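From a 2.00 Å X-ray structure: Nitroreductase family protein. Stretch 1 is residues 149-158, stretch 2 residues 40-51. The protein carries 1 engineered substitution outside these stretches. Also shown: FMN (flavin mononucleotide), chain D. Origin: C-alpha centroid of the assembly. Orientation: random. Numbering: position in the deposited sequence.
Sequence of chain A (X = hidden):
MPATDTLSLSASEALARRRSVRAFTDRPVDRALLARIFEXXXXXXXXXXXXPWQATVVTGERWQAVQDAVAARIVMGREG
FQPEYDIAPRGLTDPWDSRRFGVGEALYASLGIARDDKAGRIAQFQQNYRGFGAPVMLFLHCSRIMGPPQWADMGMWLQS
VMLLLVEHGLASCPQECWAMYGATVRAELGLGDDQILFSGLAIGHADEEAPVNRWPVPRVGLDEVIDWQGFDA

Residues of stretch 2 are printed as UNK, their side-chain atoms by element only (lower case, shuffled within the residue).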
ATOM      1  N   PRO A 149      -4.476  -3.559   8.835  1.00 27.60           N
ATOM      2  CA  PRO A 149      -3.043  -3.593   8.518  1.00 27.75           C
ATOM      3  C   PRO A 149      -2.699  -4.554   7.364  1.00 32.91           C
ATOM      4  O   PRO A 149      -1.708  -4.334   6.671  1.00 32.80           O
ATOM      5  CB  PRO A 149      -2.409  -4.100   9.812  1.00 31.52           C
ATOM      6  CG  PRO A 149      -3.488  -4.938  10.445  1.00 36.39           C
ATOM      7  CD  PRO A 149      -4.752  -4.161  10.156  1.00 37.86           C
ATOM      8  N   GLN A 150      -3.450  -5.645   7.203  1.00 26.87           N
ATOM      9  CA  GLN A 150      -3.155  -6.523   6.080  1.00 29.12           C
ATOM     10  C   GLN A 150      -3.586  -5.859   4.770  1.00 28.27           C
ATOM     11  O   GLN A 150      -2.991  -6.079   3.720  1.00 26.43           O
ATOM     12  CB  GLN A 150      -3.811  -7.886   6.244  1.00 27.48           C
ATOM     13  CG  GLN A 150      -3.079  -8.790   7.221  1.00 34.31           C
ATOM     14  CD  GLN A 150      -3.344  -8.423   8.657  1.00 33.70           C
ATOM     15  OE1 GLN A 150      -4.481  -8.164   9.036  1.00 37.70           O
ATOM     16  NE2 GLN A 150      -2.300  -8.421   9.473  1.00 30.89           N
ATOM     17  N   TRP A 151      -4.630  -5.048   4.836  1.00 26.73           N
ATOM     18  CA  TRP A 151      -5.007  -4.284   3.678  1.00 23.16           C
ATOM     19  C   TRP A 151      -3.903  -3.316   3.300  1.00 27.58           C
ATOM     20  O   TRP A 151      -3.653  -3.119   2.123  1.00 27.11           O
ATOM     21  CB  TRP A 151      -6.337  -3.557   3.919  1.00 29.74           C
ATOM     22  CG  TRP A 151      -7.486  -4.514   3.704  1.00 40.84           C
ATOM     23  CD1 TRP A 151      -7.688  -5.707   4.345  1.00 44.52           C
ATOM     24  CD2 TRP A 151      -8.547  -4.391   2.753  1.00 32.25           C
ATOM     25  NE1 TRP A 151      -8.818  -6.319   3.868  1.00 39.29           N
ATOM     26  CE2 TRP A 151      -9.365  -5.530   2.889  1.00 39.32           C
ATOM     27  CE3 TRP A 151      -8.898  -3.419   1.821  1.00 33.22           C
ATOM     28  CZ2 TRP A 151     -10.507  -5.728   2.112  1.00 39.03           C
ATOM     29  CZ3 TRP A 151     -10.026  -3.614   1.052  1.00 41.46           C
ATOM     30  CH2 TRP A 151     -10.820  -4.762   1.202  1.00 41.17           C
ATOM     31  N   ALA A 152      -3.199  -2.747   4.280  1.00 27.29           N
ATOM     32  CA  ALA A 152      -2.086  -1.860   3.926  1.00 26.05           C
ATOM     33  C   ALA A 152      -0.972  -2.662   3.239  1.00 26.13           C
ATOM     34  O   ALA A 152      -0.369  -2.177   2.283  1.00 23.53           O
ATOM     35  CB  ALA A 152      -1.554  -1.106   5.163  1.00 23.92           C
ATOM     36  N   ASP A 153      -0.733  -3.895   3.706  1.00 22.25           N
ATOM     37  CA  ASP A 153       0.222  -4.811   3.069  1.00 24.81           C
ATOM     38  C   ASP A 153      -0.132  -5.002   1.600  1.00 25.30           C
ATOM     39  O   ASP A 153       0.738  -5.022   0.746  1.00 19.95           O
ATOM     40  CB  ASP A 153       0.232  -6.196   3.736  1.00 23.44           C
ATOM     41  CG  ASP A 153       0.649  -6.176   5.198  1.00 32.05           C
ATOM     42  OD1 ASP A 153       1.348  -5.234   5.635  1.00 35.47           O
ATOM     43  OD2 ASP A 153       0.300  -7.161   5.907  1.00 37.79           O
ATOM     44  N   MET A 154      -1.417  -5.147   1.301  1.00 24.79           N
ATOM     45  CA  MET A 154      -1.815  -5.313  -0.096  1.00 23.84           C
ATOM     46  C   MET A 154      -1.460  -4.078  -0.945  1.00 23.58           C
ATOM     47  O   MET A 154      -1.021  -4.209  -2.106  1.00 24.71           O
ATOM     48  CB  MET A 154      -3.327  -5.610  -0.204  1.00 28.26           C
ATOM     49  CG  MET A 154      -3.728  -6.994   0.351  1.00 32.57           C
ATOM     50  SD  MET A 154      -5.399  -7.515  -0.150  1.00 39.73           S
ATOM     51  CE  MET A 154      -6.425  -6.345   0.724  1.00 32.59           C
ATOM     52  N   GLY A 155      -1.680  -2.895  -0.378  1.00 22.93           N
ATOM     53  CA  GLY A 155      -1.326  -1.645  -1.055  1.00 19.37           C
ATOM     54  C   GLY A 155       0.157  -1.616  -1.367  1.00 23.57           C
ATOM     55  O   GLY A 155       0.590  -1.223  -2.451  1.00 25.55           O
ATOM     56  N   MET A 156       0.946  -2.077  -0.413  1.00 23.19           N
ATOM     57  CA  MET A 156       2.397  -2.105  -0.595  1.00 23.07           C
ATOM     58  C   MET A 156       2.718  -2.953  -1.803  1.00 24.53           C
ATOM     59  O   MET A 156       3.512  -2.557  -2.660  1.00 22.79           O
ATOM     60  CB  MET A 156       3.085  -2.639   0.658  1.00 22.69           C
ATOM     61  CG  MET A 156       2.988  -1.676   1.855  1.00 25.74           C
ATOM     62  SD  MET A 156       3.626  -2.479   3.337  1.00 27.29           S
ATOM     63  CE  MET A 156       2.734  -1.500   4.569  1.00 27.28           C
ATOM     64  N   TRP A 157       2.092  -4.119  -1.877  1.00 21.96           N
ATOM     65  CA  TRP A 157       2.284  -5.008  -3.045  1.00 18.62           C
ATOM     66  C   TRP A 157       1.787  -4.383  -4.335  1.00 20.60           C
ATOM     67  O   TRP A 157       2.491  -4.355  -5.346  1.00 19.08           O
ATOM     68  CB  TRP A 157       1.578  -6.333  -2.837  1.00 29.22           C
ATOM     69  CG  TRP A 157       1.705  -7.274  -3.998  1.00 29.75           C
ATOM     70  CD1 TRP A 157       2.769  -8.076  -4.274  1.00 31.52           C
ATOM     71  CD2 TRP A 157       0.723  -7.543  -5.027  1.00 26.85           C
ATOM     72  NE1 TRP A 157       2.519  -8.834  -5.399  1.00 29.57           N
ATOM     73  CE2 TRP A 157       1.277  -8.524  -5.886  1.00 33.12           C
ATOM     74  CE3 TRP A 157      -0.551  -7.041  -5.311  1.00 35.68           C
ATOM     75  CZ2 TRP A 157       0.591  -9.032  -7.022  1.00 31.97           C
ATOM     76  CZ3 TRP A 157      -1.231  -7.538  -6.442  1.00 40.80           C
ATOM     77  CH2 TRP A 157      -0.649  -8.522  -7.282  1.00 35.33           C
ATOM     78  N   LEU A 158       0.562  -3.878  -4.299  1.00 19.76           N
ATOM     79  CA  LEU A 158      -0.040  -3.289  -5.485  1.00 18.66           C
ATOM     80  C   LEU A 158       0.795  -2.159  -6.058  1.00 26.68           C
ATOM     81  O   LEU A 158       0.998  -2.081  -7.269  1.00 28.00           O
ATOM     82  CB  LEU A 158      -1.454  -2.765  -5.165  1.00 20.07           C
ATOM     83  CG  LEU A 158      -2.209  -2.394  -6.439  1.00 30.13           C
ATOM     84  CD1 LEU A 158      -2.439  -3.647  -7.302  1.00 35.63           C
ATOM     85  CD2 LEU A 158      -3.519  -1.705  -6.117  1.00 29.27           C
ATOM     86  N   UNK A  40       9.191 -10.170  -8.642  1.00 33.76           N
ATOM     87  CA  UNK A  40       9.873  -9.026  -8.014  1.00 34.08           C
ATOM     88  C   UNK A  40       8.947  -8.294  -7.056  1.00 36.91           C
ATOM     89  O   UNK A  40       9.367  -7.892  -5.966  1.00 35.11           O
ATOM     90  c   UNK A  40      11.257  -8.724 -10.113  1.00 50.63           C
ATOM     91  c   UNK A  40      11.214  -6.959  -8.354  1.00 49.53           C
ATOM     92  c   UNK A  40      10.397  -8.023  -9.051  1.00 44.16           C
ATOM     93  c   UNK A  40      11.755  -7.796 -11.195  1.00 59.85           C
ATOM     94  N   UNK A  41       7.680  -8.128  -7.441  1.00 36.12           N
ATOM     95  CA  UNK A  41       6.704  -7.459  -6.574  1.00 30.99           C
ATOM     96  C   UNK A  41       6.503  -8.214  -5.262  1.00 28.33           C
ATOM     97  O   UNK A  41       6.131  -7.642  -4.251  1.00 31.11           O
ATOM     98  c   UNK A  41       5.361  -7.309  -7.292  1.00 25.06           C
ATOM     99  N   UNK A  42       6.744  -9.519  -5.289  1.00 32.15           N
ATOM    100  CA  UNK A  42       6.577 -10.329  -4.091  1.00 29.77           C
ATOM    101  C   UNK A  42       7.594  -9.893  -3.027  1.00 36.02           C
ATOM    102  O   UNK A  42       7.433 -10.210  -1.854  1.00 29.64           O
ATOM    103  c   UNK A  42       6.729 -11.820  -4.411  1.00 34.97           C
ATOM    104  o   UNK A  42       3.925 -12.240  -4.090  1.00 31.89           O
ATOM    105  c   UNK A  42       6.174 -12.776  -3.328  1.00 37.78           C
ATOM    106  n   UNK A  42       4.134 -13.133  -2.012  1.00 29.72           N
ATOM    107  c   UNK A  42       4.641 -12.692  -3.176  1.00 37.01           C
ATOM    108  N   UNK A  43       8.625  -9.146  -3.426  1.00 28.00           N
ATOM    109  CA  UNK A  43       9.593  -8.641  -2.434  1.00 32.26           C
ATOM    110  C   UNK A  43       9.027  -7.492  -1.622  1.00 31.45           C
ATOM    111  O   UNK A  43       9.715  -6.924  -0.778  1.00 27.31           O
ATOM    112  c   UNK A  43      10.891  -8.172  -3.098  1.00 31.83           C
ATOM    113  n   UNK A  43      12.965 -12.469  -1.360  1.00 36.54           N
ATOM    114  c   UNK A  43      13.036 -11.189  -1.015  1.00 39.60           C
ATOM    115  c   UNK A  43      11.862 -10.536  -3.083  1.00 38.43           C
ATOM    116  c   UNK A  43      11.608  -9.274  -3.908  1.00 33.93           C
ATOM    117  n   UNK A  43      13.636 -10.838   0.121  1.00 40.37           N
ATOM    118  n   UNK A  43      12.558 -10.257  -1.830  1.00 39.33           N
ATOM    119  N   UNK A  44       7.775  -7.141  -1.872  1.00 30.90           N
ATOM    120  CA  UNK A  44       7.121  -6.152  -1.025  1.00 25.50           C
ATOM    121  C   UNK A  44       7.100  -6.648   0.410  1.00 25.15           C
ATOM    122  O   UNK A  44       7.025  -7.865   0.661  1.00 26.69           O
ATOM    123  c   UNK A  44       5.677  -5.859  -1.514  1.00 25.93           C
ATOM    124  N   UNK A  45       7.214  -5.712   1.368  1.00 25.62           N
ATOM    125  CA  UNK A  45       7.152  -6.141   2.767  1.00 29.49           C
ATOM    126  C   UNK A  45       5.723  -6.349   3.202  1.00 28.73           C
ATOM    127  O   UNK A  45       4.775  -5.922   2.529  1.00 22.94           O
ATOM    128  c   UNK A  45       7.346  -3.782   2.719  1.00 28.97           C
ATOM    129  c   UNK A  45       7.790  -4.965   3.523  1.00 25.31           C
ATOM    130  c   UNK A  45       7.319  -4.249   1.250  1.00 20.92           C
ATOM    131  N   UNK A  46       5.560  -6.977   4.359  1.00 21.17           N
ATOM    132  CA  UNK A  46       4.233  -7.157   4.907  1.00 26.90           C
ATOM    133  C   UNK A  46       4.402  -7.452   6.376  1.00 26.99           C
ATOM    134  O   UNK A  46       5.422  -8.014   6.775  1.00 24.06           O
ATOM    135  c   UNK A  46       3.500  -8.285   4.180  1.00 31.14           C
ATOM    136  o   UNK A  46       4.201  -9.513   4.318  1.00 29.71           O
ATOM    137  N   UNK A  47       3.428  -7.061   7.185  1.00 32.63           N
ATOM    138  CA  UNK A  47       3.477  -7.382   8.605  1.00 25.27           C
ATOM    139  C   UNK A  47       3.658  -8.865   8.808  1.00 30.69           C
ATOM    140  O   UNK A  47       2.918  -9.674   8.225  1.00 28.09           O
ATOM    141  N   UNK A  48       4.683  -9.219   9.587  1.00 26.73           N
ATOM    142  CA  UNK A  48       4.961 -10.609   9.918  1.00 30.22           C
ATOM    143  C   UNK A  48       5.355 -11.441   8.704  1.00 37.87           C
ATOM    144  O   UNK A  48       5.351 -12.669   8.761  1.00 40.63           O
ATOM    145  N   UNK A  49       5.711 -10.764   7.611  1.00 34.31           N
ATOM    146  CA  UNK A  49       5.950 -11.405   6.321  1.00 34.47           C
ATOM    147  C   UNK A  49       4.759 -12.275   5.914  1.00 32.97           C
ATOM    148  O   UNK A  49       4.923 -13.255   5.194  1.00 35.45           O
ATOM    149  c   UNK A  49       7.232 -12.254   6.349  1.00 32.19           C
ATOM    150  o   UNK A  49       7.748 -11.687   4.055  1.00 31.87           O
ATOM    151  c   UNK A  49       7.787 -12.543   4.949  1.00 36.75           C
ATOM    152  n   UNK A  49       8.285 -13.768   4.750  1.00 34.67           N
ATOM    153  N   UNK A  50       3.557 -11.902   6.345  1.00 33.63           N
ATOM    154  CA  UNK A  50       2.374 -12.686   5.970  1.00 32.80           C
ATOM    155  C   UNK A  50       2.121 -12.727   4.466  1.00 31.82           C
ATOM    156  O   UNK A  50       1.565 -13.703   3.983  1.00 33.98           O
ATOM    157  c   UNK A  50      -0.450 -12.153   8.592  1.00 56.66           C
ATOM    158  c   UNK A  50       0.952 -12.540   8.144  1.00 49.30           C
ATOM    159  c   UNK A  50       1.122 -12.179   6.670  1.00 39.91           C
ATOM    160  c   UNK A  50       1.209 -14.015   8.399  1.00 46.24           C
ATOM    161  N   UNK A  51       2.510 -11.684   3.727  1.00 25.46           N
ATOM    162  CA  UNK A  51       2.244 -11.640   2.288  1.00 28.69           C
ATOM    163  C   UNK A  51       0.763 -11.949   1.973  1.00 28.11           C
ATOM    164  O   UNK A  51       0.466 -12.897   1.255  1.00 33.27           O
ATOM    165  n   UNK A  51       5.832 -14.346   2.472  1.00 30.62           N
ATOM    166  c   UNK A  51       4.645 -12.388   1.713  1.00 24.14           C
ATOM    167  c   UNK A  51       5.474 -13.623   1.421  1.00 33.66           C
ATOM    168  c   UNK A  51       3.141 -12.643   1.536  1.00 24.24           C
ATOM    169  o   UNK A  51       5.745 -13.956   0.258  1.00 31.16           O
TER
HETATM  170  N1  FMN D 301       9.344  -5.755  11.645  1.00 31.27           N
HETATM  171  C2  FMN D 301       9.686  -5.707  12.972  1.00 39.57           C
HETATM  172  O2  FMN D 301      10.745  -6.209  13.328  1.00 40.81           O
HETATM  173  N3  FMN D 301       8.861  -5.089  13.892  1.00 41.23           N
HETATM  174  C4  FMN D 301       7.677  -4.499  13.509  1.00 41.91           C
HETATM  175  O4  FMN D 301       6.971  -3.944  14.371  1.00 38.71           O
HETATM  176  C4A FMN D 301       7.322  -4.554  12.154  1.00 39.88           C
HETATM  177  N5  FMN D 301       6.151  -3.994  11.699  1.00 39.74           N
HETATM  178  C5A FMN D 301       5.835  -4.022  10.356  1.00 35.17           C
HETATM  179  C6  FMN D 301       4.661  -3.433   9.922  1.00 32.89           C
HETATM  180  C7  FMN D 301       4.334  -3.464   8.572  1.00 33.53           C
HETATM  181  C7M FMN D 301       3.073  -2.802   8.110  1.00 33.13           C
HETATM  182  C8  FMN D 301       5.172  -4.085   7.655  1.00 31.09           C
HETATM  183  C8M FMN D 301       4.834  -4.076   6.188  1.00 25.85           C
HETATM  184  C9  FMN D 301       6.348  -4.676   8.092  1.00 25.50           C
HETATM  185  C9A FMN D 301       6.683  -4.637   9.444  1.00 29.59           C
HETATM  186  N10 FMN D 301       7.849  -5.227   9.903  1.00 29.79           N
HETATM  187  C10 FMN D 301       8.164  -5.179  11.237  1.00 32.09           C
HETATM  188  C1' FMN D 301       8.816  -5.899   8.967  1.00 23.45           C
HETATM  189  C2' FMN D 301       8.327  -7.265   8.495  1.00 28.64           C
HETATM  190  O2' FMN D 301       8.566  -8.242   9.478  1.00 26.45           O
HETATM  191  C3' FMN D 301       9.087  -7.594   7.209  1.00 27.83           C
HETATM  192  O3' FMN D 301       8.730  -6.674   6.200  1.00 30.23           O
HETATM  193  C4' FMN D 301       8.854  -9.011   6.691  1.00 28.55           C
HETATM  194  O4' FMN D 301       9.407  -9.905   7.640  1.00 36.72           O
HETATM  195  C5' FMN D 301       9.625  -9.153   5.378  1.00 29.84           C
HETATM  196  O5' FMN D 301      11.004  -8.848   5.599  1.00 35.36           O
HETATM  197  P   FMN D 301      11.761  -7.712   4.722  1.00 33.06           P
HETATM  198  O1P FMN D 301      13.133  -7.552   5.354  1.00 37.97           O
HETATM  199  O2P FMN D 301      11.927  -8.093   3.277  1.00 34.12           O
HETATM  200  O3P FMN D 301      10.907  -6.472   4.745  1.00 32.06           O
HETATM  201  O   HOH W   1       3.803 -11.137  -6.468  1.00 28.87           O
HETATM  202  O   HOH W   2       0.606  -8.386   7.994  1.00 28.74           O

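Position 40 carries four carbons, forked at the first with one arm two carbons long. They touch nothing on stretch 1. This is Ile40, on a helix that began earlier. Position 41 has a single carbon, its CB, pointing toward stretch 1 and 3.7 Å from Trp157 NE1: Ala41, small enough for the indole to lie close, with Trp157 CD1 3.4 Å from Ala41 O.

Position 42 shows three carbons in a row, the third bearing one oxygen and one nitrogen, as in Gln42. Its CB points away, but the amide end comes nearer, and a water bridges it to the indole, donating to Gln42 OE1 (2.6 Å) and accepting from Trp157 NE1 (2.8 Å). Position 43 has three carbons, a nitrogen, then a carbon with two more nitrogens. This is Arg43, pointing away, its guanidinium bonded elsewhere in the structure.

Position 44 is again one carbon, CB, 3.8 Å from Trp157 CA: Ala44, which closes a type I turn from Ala41 and lets the loop approach the helix backbone. At position 45 three carbons close a ring onto the backbone N, which defines Pro45. Its CG lies 4.0 Å from Met156 SD, an apolar contact, and its CB 3.3 Å from FMN O3'.

Position 46 has one carbon and one oxygen, Ser46. CB sits 3.7 Å from Asp153 CG, while OG accepts from the backbone N of position 51 (2.8 Å), holding the loop in its curl. Position 47 has no side-chain atoms and is Gly47; a CB would point toward stretch 1, about 3.9 Å from Asp153 OD2. Its N donates to Asp153 OD1 (3.2 Å, 165°). Position 48, also bare, is Gly48, whose positive phi of 65° favours glycine.

Position 49 has two carbons, the second with one oxygen and one nitrogen: Asn49, pointing away from the helix, its OD1 3.4 Å from FMN C5'. Position 50 has four carbons forked at the second, Leu50, with CD1 4.3 Å from Gln150 NE2. Position 51 repeats the pattern of 42 and is Gln51; its OE1 accepts from Gln42 NE2 (2.9 Å) and its NE2 donates to Asn49 O (3.1 Å), tying the loop to itself.

The contact thus combines close apolar packing with one direct hydrogen bond. Small residues fit against Trp157, Met156 meets Pro45, and Asp153 fixes the Gly47 backbone. The flavin methyl C8M adjoins this junction, 3.5 Å from Met156 SD and 3.4 Å from Ser46 CA.

Stretch 2 (40-51) IAQRAPSGGNLQ
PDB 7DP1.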